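Local coordinates for protein putative regulator of transfer genes ArtA (Staphylococcus aureus subsp. aureus USA300, PDB 3GXQ) that binds DNA through a ribbon-helix-helix motif and probably acts as a master regulator of plasmid transmission genes, at residues K23-Q31 and V38-K48. Residues are numbered along the deposited sequence; the frame is centred on the assembly and turned at random.
Sequences KDEIIKYAQ and VSQAGREILKK. With nucleotides of chain D.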
ATOM      1  N   LYS B  23      -3.460   7.090   6.712  1.00 30.34           N
ATOM      2  CA  LYS B  23      -2.060   7.019   7.083  1.00 30.32           C
ATOM      3  C   LYS B  23      -1.935   6.873   8.586  1.00 30.57           C
ATOM      4  O   LYS B  23      -1.123   6.082   9.065  1.00 30.27           O
ATOM      5  CB  LYS B  23      -1.289   8.246   6.601  1.00 32.49           C
ATOM      6  CG  LYS B  23       0.198   8.173   6.953  1.00 33.76           C
ATOM      7  CD  LYS B  23       1.070   9.066   6.074  1.00 33.05           C
ATOM      8  CE  LYS B  23       2.555   8.863   6.382  1.00 32.46           C
ATOM      9  NZ  LYS B  23       3.416   9.651   5.456  1.00 32.05           N
ATOM     10  N   ASP B  24      -2.737   7.629   9.332  1.00 30.10           N
ATOM     11  CA  ASP B  24      -2.714   7.532  10.792  1.00 30.51           C
ATOM     12  C   ASP B  24      -3.004   6.094  11.193  1.00 30.68           C
ATOM     13  O   ASP B  24      -2.488   5.606  12.206  1.00 31.48           O
ATOM     14  CB  ASP B  24      -3.767   8.446  11.439  1.00 29.92           C
ATOM     15  CG  ASP B  24      -3.483   9.906  11.202  1.00 29.73           C
ATOM     16  OD1 ASP B  24      -2.304  10.304  11.282  1.00 34.33           O
ATOM     17  OD2 ASP B  24      -4.429  10.668  10.940  1.00 31.72           O
ATOM     18  N   GLU B  25      -3.822   5.412  10.394  1.00 30.03           N
ATOM     19  CA  GLU B  25      -4.186   4.034  10.699  1.00 29.65           C
ATOM     20  C   GLU B  25      -3.089   3.065  10.352  1.00 28.30           C
ATOM     21  O   GLU B  25      -2.925   2.040  11.021  1.00 28.01           O
ATOM     22  CB  GLU B  25      -5.467   3.653   9.972  1.00 32.73           C
ATOM     23  CG  GLU B  25      -6.724   3.862  10.792  1.00 34.20           C
ATOM     24  CD  GLU B  25      -7.965   3.912   9.925  1.00 38.49           C
ATOM     25  OE1 GLU B  25      -8.087   3.074   9.008  1.00 40.03           O
ATOM     26  OE2 GLU B  25      -8.827   4.787  10.167  1.00 41.57           O
ATOM     27  N   ILE B  26      -2.331   3.381   9.305  1.00 27.36           N
ATOM     28  CA  ILE B  26      -1.227   2.514   8.910  1.00 25.11           C
ATOM     29  C   ILE B  26      -0.148   2.700   9.968  1.00 24.62           C
ATOM     30  O   ILE B  26       0.521   1.751  10.356  1.00 25.35           O
ATOM     31  CB  ILE B  26      -0.678   2.874   7.510  1.00 24.99           C
ATOM     32  CG1 ILE B  26      -1.784   2.686   6.455  1.00 23.68           C
ATOM     33  CG2 ILE B  26       0.508   1.977   7.176  1.00 22.90           C
ATOM     34  CD1 ILE B  26      -1.412   3.170   5.082  1.00 21.62           C
ATOM     35  N   ILE B  27      -0.005   3.929  10.447  1.00 23.98           N
ATOM     36  CA  ILE B  27       0.983   4.243  11.469  1.00 26.58           C
ATOM     37  C   ILE B  27       0.633   3.572  12.809  1.00 29.44           C
ATOM     38  O   ILE B  27       1.516   3.025  13.485  1.00 29.37           O
ATOM     39  CB  ILE B  27       1.117   5.757  11.659  1.00 26.94           C
ATOM     40  CG1 ILE B  27       1.879   6.359  10.468  1.00 25.01           C
ATOM     41  CG2 ILE B  27       1.806   6.053  12.978  1.00 28.08           C
ATOM     42  CD1 ILE B  27       1.927   7.888  10.488  1.00 21.64           C
ATOM     43  N   LYS B  28      -0.639   3.596  13.197  1.00 28.67           N
ATOM     44  CA  LYS B  28      -1.021   2.960  14.444  1.00 29.73           C
ATOM     45  C   LYS B  28      -0.705   1.469  14.349  1.00 29.11           C
ATOM     46  O   LYS B  28      -0.271   0.876  15.323  1.00 28.23           O
ATOM     47  CB  LYS B  28      -2.509   3.172  14.731  1.00 33.82           C
ATOM     48  CG  LYS B  28      -3.001   2.519  16.020  1.00 39.23           C
ATOM     49  CD  LYS B  28      -4.414   2.976  16.359  1.00 42.81           C
ATOM     50  CE  LYS B  28      -4.466   4.481  16.627  1.00 43.25           C
ATOM     51  NZ  LYS B  28      -3.815   4.878  17.917  1.00 44.71           N
ATOM     52  N   TYR B  29      -0.907   0.866  13.176  1.00 29.21           N
ATOM     53  CA  TYR B  29      -0.614  -0.561  12.980  1.00 28.55           C
ATOM     54  C   TYR B  29       0.899  -0.803  13.046  1.00 26.82           C
ATOM     55  O   TYR B  29       1.357  -1.810  13.579  1.00 27.51           O
ATOM     56  CB  TYR B  29      -1.140  -1.045  11.618  1.00 30.10           C
ATOM     57  CG  TYR B  29      -0.882  -2.522  11.327  1.00 30.98           C
ATOM     58  CD1 TYR B  29      -1.813  -3.498  11.676  1.00 32.46           C
ATOM     59  CD2 TYR B  29       0.304  -2.941  10.730  1.00 32.70           C
ATOM     60  CE1 TYR B  29      -1.566  -4.855  11.438  1.00 33.49           C
ATOM     61  CE2 TYR B  29       0.564  -4.297  10.491  1.00 32.61           C
ATOM     62  CZ  TYR B  29      -0.375  -5.249  10.847  1.00 35.28           C
ATOM     63  OH  TYR B  29      -0.114  -6.593  10.625  1.00 38.04           O
ATOM     64  N   ALA B  30       1.670   0.124  12.489  1.00 26.10           N
ATOM     65  CA  ALA B  30       3.123   0.014  12.490  1.00 24.35           C
ATOM     66  C   ALA B  30       3.630   0.078  13.932  1.00 25.28           C
ATOM     67  O   ALA B  30       4.555  -0.636  14.324  1.00 24.86           O
ATOM     68  CB  ALA B  30       3.730   1.140  11.654  1.00 21.92           C
ATOM     69  N   GLN B  31       3.007   0.936  14.726  1.00 25.49           N
ATOM     70  CA  GLN B  31       3.378   1.074  16.123  1.00 28.57           C
ATOM     71  C   GLN B  31       3.100  -0.217  16.900  1.00 31.07           C
ATOM     72  O   GLN B  31       3.965  -0.713  17.623  1.00 33.49           O
ATOM     73  CB  GLN B  31       2.610   2.242  16.750  1.00 27.09           C
ATOM     74  CG  GLN B  31       3.059   3.604  16.262  1.00 23.95           C
ATOM     75  CD  GLN B  31       2.136   4.708  16.720  1.00 28.54           C
ATOM     76  OE1 GLN B  31       1.125   4.451  17.380  1.00 28.40           O
ATOM     77  NE2 GLN B  31       2.472   5.952  16.366  1.00 27.26           N
ATOM     78  N   VAL B  38       6.742   2.047   9.158  1.00 23.25           N
ATOM     79  CA  VAL B  38       5.571   2.264   8.315  1.00 23.63           C
ATOM     80  C   VAL B  38       5.590   1.478   7.016  1.00 24.18           C
ATOM     81  O   VAL B  38       4.568   0.923   6.617  1.00 24.03           O
ATOM     82  CB  VAL B  38       5.387   3.765   7.997  1.00 24.03           C
ATOM     83  CG1 VAL B  38       4.247   3.962   7.029  1.00 21.02           C
ATOM     84  CG2 VAL B  38       5.131   4.522   9.287  1.00 22.15           C
ATOM     85  N   SER B  39       6.745   1.436   6.354  1.00 24.10           N
ATOM     86  CA  SER B  39       6.892   0.689   5.103  1.00 24.36           C
ATOM     87  C   SER B  39       6.540  -0.791   5.301  1.00 26.24           C
ATOM     88  O   SER B  39       5.847  -1.390   4.470  1.00 26.81           O
ATOM     89  CB  SER B  39       8.337   0.787   4.581  1.00 22.42           C
ATOM     90  OG  SER B  39       8.682   2.119   4.220  1.00 22.86           O
ATOM     91  N   GLN B  40       7.025  -1.384   6.392  1.00 27.33           N
ATOM     92  CA  GLN B  40       6.757  -2.793   6.665  1.00 28.64           C
ATOM     93  C   GLN B  40       5.279  -3.033   6.982  1.00 27.99           C
ATOM     94  O   GLN B  40       4.722  -4.059   6.613  1.00 29.61           O
ATOM     95  CB  GLN B  40       7.637  -3.281   7.816  1.00 31.96           C
ATOM     96  CG  GLN B  40       7.340  -4.694   8.313  1.00 34.75           C
ATOM     97  CD  GLN B  40       8.427  -5.231   9.237  1.00 40.89           C
ATOM     98  OE1 GLN B  40       8.212  -6.206   9.963  1.00 43.01           O
ATOM     99  NE2 GLN B  40       9.607  -4.605   9.203  1.00 42.25           N
ATOM    100  N   ALA B  41       4.651  -2.086   7.667  1.00 26.99           N
ATOM    101  CA  ALA B  41       3.241  -2.195   8.001  1.00 26.93           C
ATOM    102  C   ALA B  41       2.443  -2.107   6.695  1.00 28.19           C
ATOM    103  O   ALA B  41       1.506  -2.869   6.485  1.00 27.48           O
ATOM    104  CB  ALA B  41       2.839  -1.072   8.964  1.00 25.02           C
ATOM    105  N   GLY B  42       2.844  -1.186   5.819  1.00 25.88           N
ATOM    106  CA  GLY B  42       2.182  -1.030   4.538  1.00 26.72           C
ATOM    107  C   GLY B  42       2.236  -2.292   3.681  1.00 27.85           C
ATOM    108  O   GLY B  42       1.281  -2.605   2.984  1.00 25.22           O
ATOM    109  N   ARG B  43       3.355  -3.013   3.726  1.00 28.23           N
ATOM    110  CA  ARG B  43       3.509  -4.257   2.964  1.00 29.95           C
ATOM    111  C   ARG B  43       2.565  -5.339   3.481  1.00 29.87           C
ATOM    112  O   ARG B  43       1.877  -5.990   2.695  1.00 29.93           O
ATOM    113  CB  ARG B  43       4.942  -4.791   3.070  1.00 30.67           C
ATOM    114  CG  ARG B  43       5.917  -4.247   2.052  1.00 29.72           C
ATOM    115  CD  ARG B  43       7.341  -4.661   2.400  1.00 28.70           C
ATOM    116  NE  ARG B  43       8.173  -3.475   2.330  1.00 29.38           N
ATOM    117  CZ  ARG B  43       9.040  -3.092   3.252  1.00 25.04           C
ATOM    118  NH1 ARG B  43       9.235  -3.811   4.351  1.00 21.64           N
ATOM    119  NH2 ARG B  43       9.667  -1.946   3.078  1.00 25.28           N
ATOM    120  N   GLU B  44       2.554  -5.533   4.802  1.00 28.28           N
ATOM    121  CA  GLU B  44       1.700  -6.532   5.439  1.00 29.40           C
ATOM    122  C   GLU B  44       0.229  -6.221   5.167  1.00 27.77           C
ATOM    123  O   GLU B  44      -0.564  -7.109   4.872  1.00 28.83           O
ATOM    124  CB  GLU B  44       1.942  -6.561   6.953  1.00 30.33           C
ATOM    125  CG  GLU B  44       3.407  -6.640   7.351  1.00 36.46           C
ATOM    126  CD  GLU B  44       3.620  -6.612   8.861  1.00 38.99           C
ATOM    127  OE1 GLU B  44       2.931  -5.821   9.546  1.00 41.91           O
ATOM    128  OE2 GLU B  44       4.484  -7.370   9.360  1.00 38.04           O
ATOM    129  N   ILE B  45      -0.126  -4.949   5.270  1.00 28.07           N
ATOM    130  CA  ILE B  45      -1.490  -4.507   5.034  1.00 27.26           C
ATOM    131  C   ILE B  45      -1.867  -4.708   3.576  1.00 28.01           C
ATOM    132  O   ILE B  45      -2.926  -5.248   3.263  1.00 29.32           O
ATOM    133  CB  ILE B  45      -1.637  -3.035   5.420  1.00 26.93           C
ATOM    134  CG1 ILE B  45      -1.396  -2.899   6.926  1.00 26.47           C
ATOM    135  CG2 ILE B  45      -3.019  -2.504   5.025  1.00 27.61           C
ATOM    136  CD1 ILE B  45      -1.284  -1.460   7.408  1.00 27.86           C
ATOM    137  N   LEU B  46      -0.994  -4.279   2.677  1.00 28.54           N
ATOM    138  CA  LEU B  46      -1.257  -4.440   1.261  1.00 28.11           C
ATOM    139  C   LEU B  46      -1.429  -5.919   0.915  1.00 28.72           C
ATOM    140  O   LEU B  46      -2.286  -6.285   0.114  1.00 25.70           O
ATOM    141  CB  LEU B  46      -0.117  -3.831   0.435  1.00 24.53           C
ATOM    142  CG  LEU B  46      -0.146  -2.310   0.248  1.00 26.41           C
ATOM    143  CD1 LEU B  46       1.158  -1.828  -0.363  1.00 24.96           C
ATOM    144  CD2 LEU B  46      -1.315  -1.927  -0.646  1.00 24.94           C
ATOM    145  N   LYS B  47      -0.616  -6.769   1.529  1.00 30.83           N
ATOM    146  CA  LYS B  47      -0.681  -8.194   1.255  1.00 33.69           C
ATOM    147  C   LYS B  47      -2.018  -8.794   1.686  1.00 35.81           C
ATOM    148  O   LYS B  47      -2.574  -9.645   0.994  1.00 38.09           O
ATOM    149  CB  LYS B  47       0.474  -8.922   1.951  1.00 35.25           C
ATOM    150  CG  LYS B  47       0.462 -10.420   1.721  1.00 37.17           C
ATOM    151  CD  LYS B  47       0.398 -10.732   0.227  1.00 40.03           C
ATOM    152  CE  LYS B  47       0.177 -12.211  -0.035  1.00 40.34           C
ATOM    153  NZ  LYS B  47       0.185 -12.501  -1.500  1.00 43.34           N
ATOM    154  N   LYS B  48      -2.536  -8.358   2.829  1.00 36.07           N
ATOM    155  CA  LYS B  48      -3.811  -8.866   3.290  1.00 35.89           C
ATOM    156  C   LYS B  48      -4.883  -8.405   2.316  1.00 37.25           C
ATOM    157  O   LYS B  48      -5.799  -9.160   1.983  1.00 38.92           O
ATOM    158  CB  LYS B  48      -4.120  -8.344   4.690  1.00 34.71           C
ATOM    159  CG  LYS B  48      -3.154  -8.832   5.751  1.00 36.40           C
ATOM    160  CD  LYS B  48      -3.382  -8.106   7.078  1.00 38.74           C
ATOM    161  CE  LYS B  48      -2.416  -8.570   8.162  1.00 38.41           C
ATOM    162  NZ  LYS B  48      -2.585 -10.014   8.498  1.00 40.53           N
TER
ATOM    163  P    DT D   4       9.502   4.057   7.627  1.00 26.12           P
ATOM    164  OP1  DT D   4       9.016   3.896   9.008  1.00 23.80           O
ATOM    165  OP2  DT D   4       8.746   3.463   6.504  1.00 29.34           O
ATOM    166  O5'  DT D   4       9.611   5.608   7.344  1.00 30.20           O
ATOM    167  C5'  DT D   4      10.745   6.120   6.681  1.00 33.93           C
ATOM    168  C4'  DT D   4      10.721   7.624   6.697  1.00 35.98           C
ATOM    169  O4'  DT D   4      11.622   8.026   5.644  1.00 38.45           O
ATOM    170  C3'  DT D   4       9.366   8.210   6.314  1.00 41.00           C
ATOM    171  O3'  DT D   4       9.194   9.485   6.955  1.00 46.06           O
ATOM    172  C2'  DT D   4       9.434   8.264   4.798  1.00 39.16           C
ATOM    173  C1'  DT D   4      10.904   8.548   4.541  1.00 37.77           C
ATOM    174  N1   DT D   4      11.478   7.966   3.310  1.00 36.38           N
ATOM    175  C2   DT D   4      12.534   8.641   2.742  1.00 36.55           C
ATOM    176  O2   DT D   4      13.011   9.652   3.223  1.00 36.96           O
ATOM    177  N3   DT D   4      13.021   8.087   1.587  1.00 36.52           N
ATOM    178  C4   DT D   4      12.579   6.949   0.958  1.00 34.39           C
ATOM    179  O4   DT D   4      13.124   6.586  -0.082  1.00 34.15           O
ATOM    180  C5   DT D   4      11.468   6.270   1.616  1.00 33.47           C
ATOM    181  C7   DT D   4      10.924   5.010   1.016  1.00 28.63           C
ATOM    182  C6   DT D   4      10.980   6.809   2.743  1.00 34.14           C
ATOM    183  P    DA D   3      12.156  -0.949   4.586  1.00 28.66           P
ATOM    184  OP1  DA D   3      11.473  -1.781   5.599  1.00 25.51           O
ATOM    185  OP2  DA D   3      11.599  -0.837   3.228  1.00 30.22           O
ATOM    186  O5'  DA D   3      12.335   0.538   5.118  1.00 29.29           O
ATOM    187  C5'  DA D   3      13.111   0.788   6.277  1.00 29.46           C
ATOM    188  C4'  DA D   3      12.875   2.190   6.783  1.00 29.61           C
ATOM    189  O4'  DA D   3      13.737   3.115   6.070  1.00 30.28           O
ATOM    190  C3'  DA D   3      11.449   2.674   6.509  1.00 29.21           C
ATOM    191  O3'  DA D   3      11.031   3.568   7.545  1.00 27.58           O
ATOM    192  C2'  DA D   3      11.577   3.344   5.147  1.00 30.60           C
ATOM    193  C1'  DA D   3      12.959   3.972   5.247  1.00 32.07           C
ATOM    194  N9   DA D   3      13.692   4.225   4.004  1.00 36.41           N
ATOM    195  C8   DA D   3      13.623   3.545   2.817  1.00 37.30           C
ATOM    196  N7   DA D   3      14.397   4.039   1.878  1.00 38.65           N
ATOM    197  C5   DA D   3      15.023   5.115   2.489  1.00 40.52           C
ATOM    198  C6   DA D   3      15.974   6.056   2.025  1.00 42.33           C
ATOM    199  N6   DA D   3      16.475   6.067   0.782  1.00 41.36           N
ATOM    200  N1   DA D   3      16.396   7.000   2.895  1.00 41.84           N
ATOM    201  C2   DA D   3      15.895   6.996   4.137  1.00 40.96           C
ATOM    202  N3   DA D   3      15.005   6.169   4.687  1.00 40.73           N
ATOM    203  C4   DA D   3      14.602   5.240   3.800  1.00 38.67           C
TER
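The Tyr29 ring meets Ile45 on one face, where CG1 lies off-centre near the rim, while the CB of Ala41 and OE1 of Glu44 sit at its edge, in the ring plane. The Glu44 carboxylate stands nearly upright to the ring, 82° between planes, and OE1 approaches CE2 of Tyr29 to 3.0 Å, while Tyr29 OH gives OE1 a weak hydrogen bond of 3.3 Å. With CG anti to the backbone N (chi1 -180°), tyrosine reaches across the interface as a knob among Ala41, Glu44, Ile45 and Lys48, apolar along its ring and polar at its hydroxyl. Small residues suit the point of nearest backbones: the CB atoms of Ala30 and Ala41 meet at 3.6 Å, letting the helix axes approach to 8.4 Å at a 102° crossing. These are the two helices of the ribbon-helix-helix fold, in which strand 12-18 pairs with that of the second subunit as the ribbon. One turn before Ala30, Ile26 is a second knob, its CG2 3.9 Å from CD1 of Ile45, with Gly42 offering a low backbone surface. Val38 rests CG2 on CG1 of Ile27, and its backbone N, at the helix start, donates to OP1 of DT4 of chain D at 2.9 Å. Ser39 grips OP2 of the same phosphate twice, through N and through OG at 2.7 Å, serine's one-carbon side chain setting its hydroxyl beside the backbone N-H.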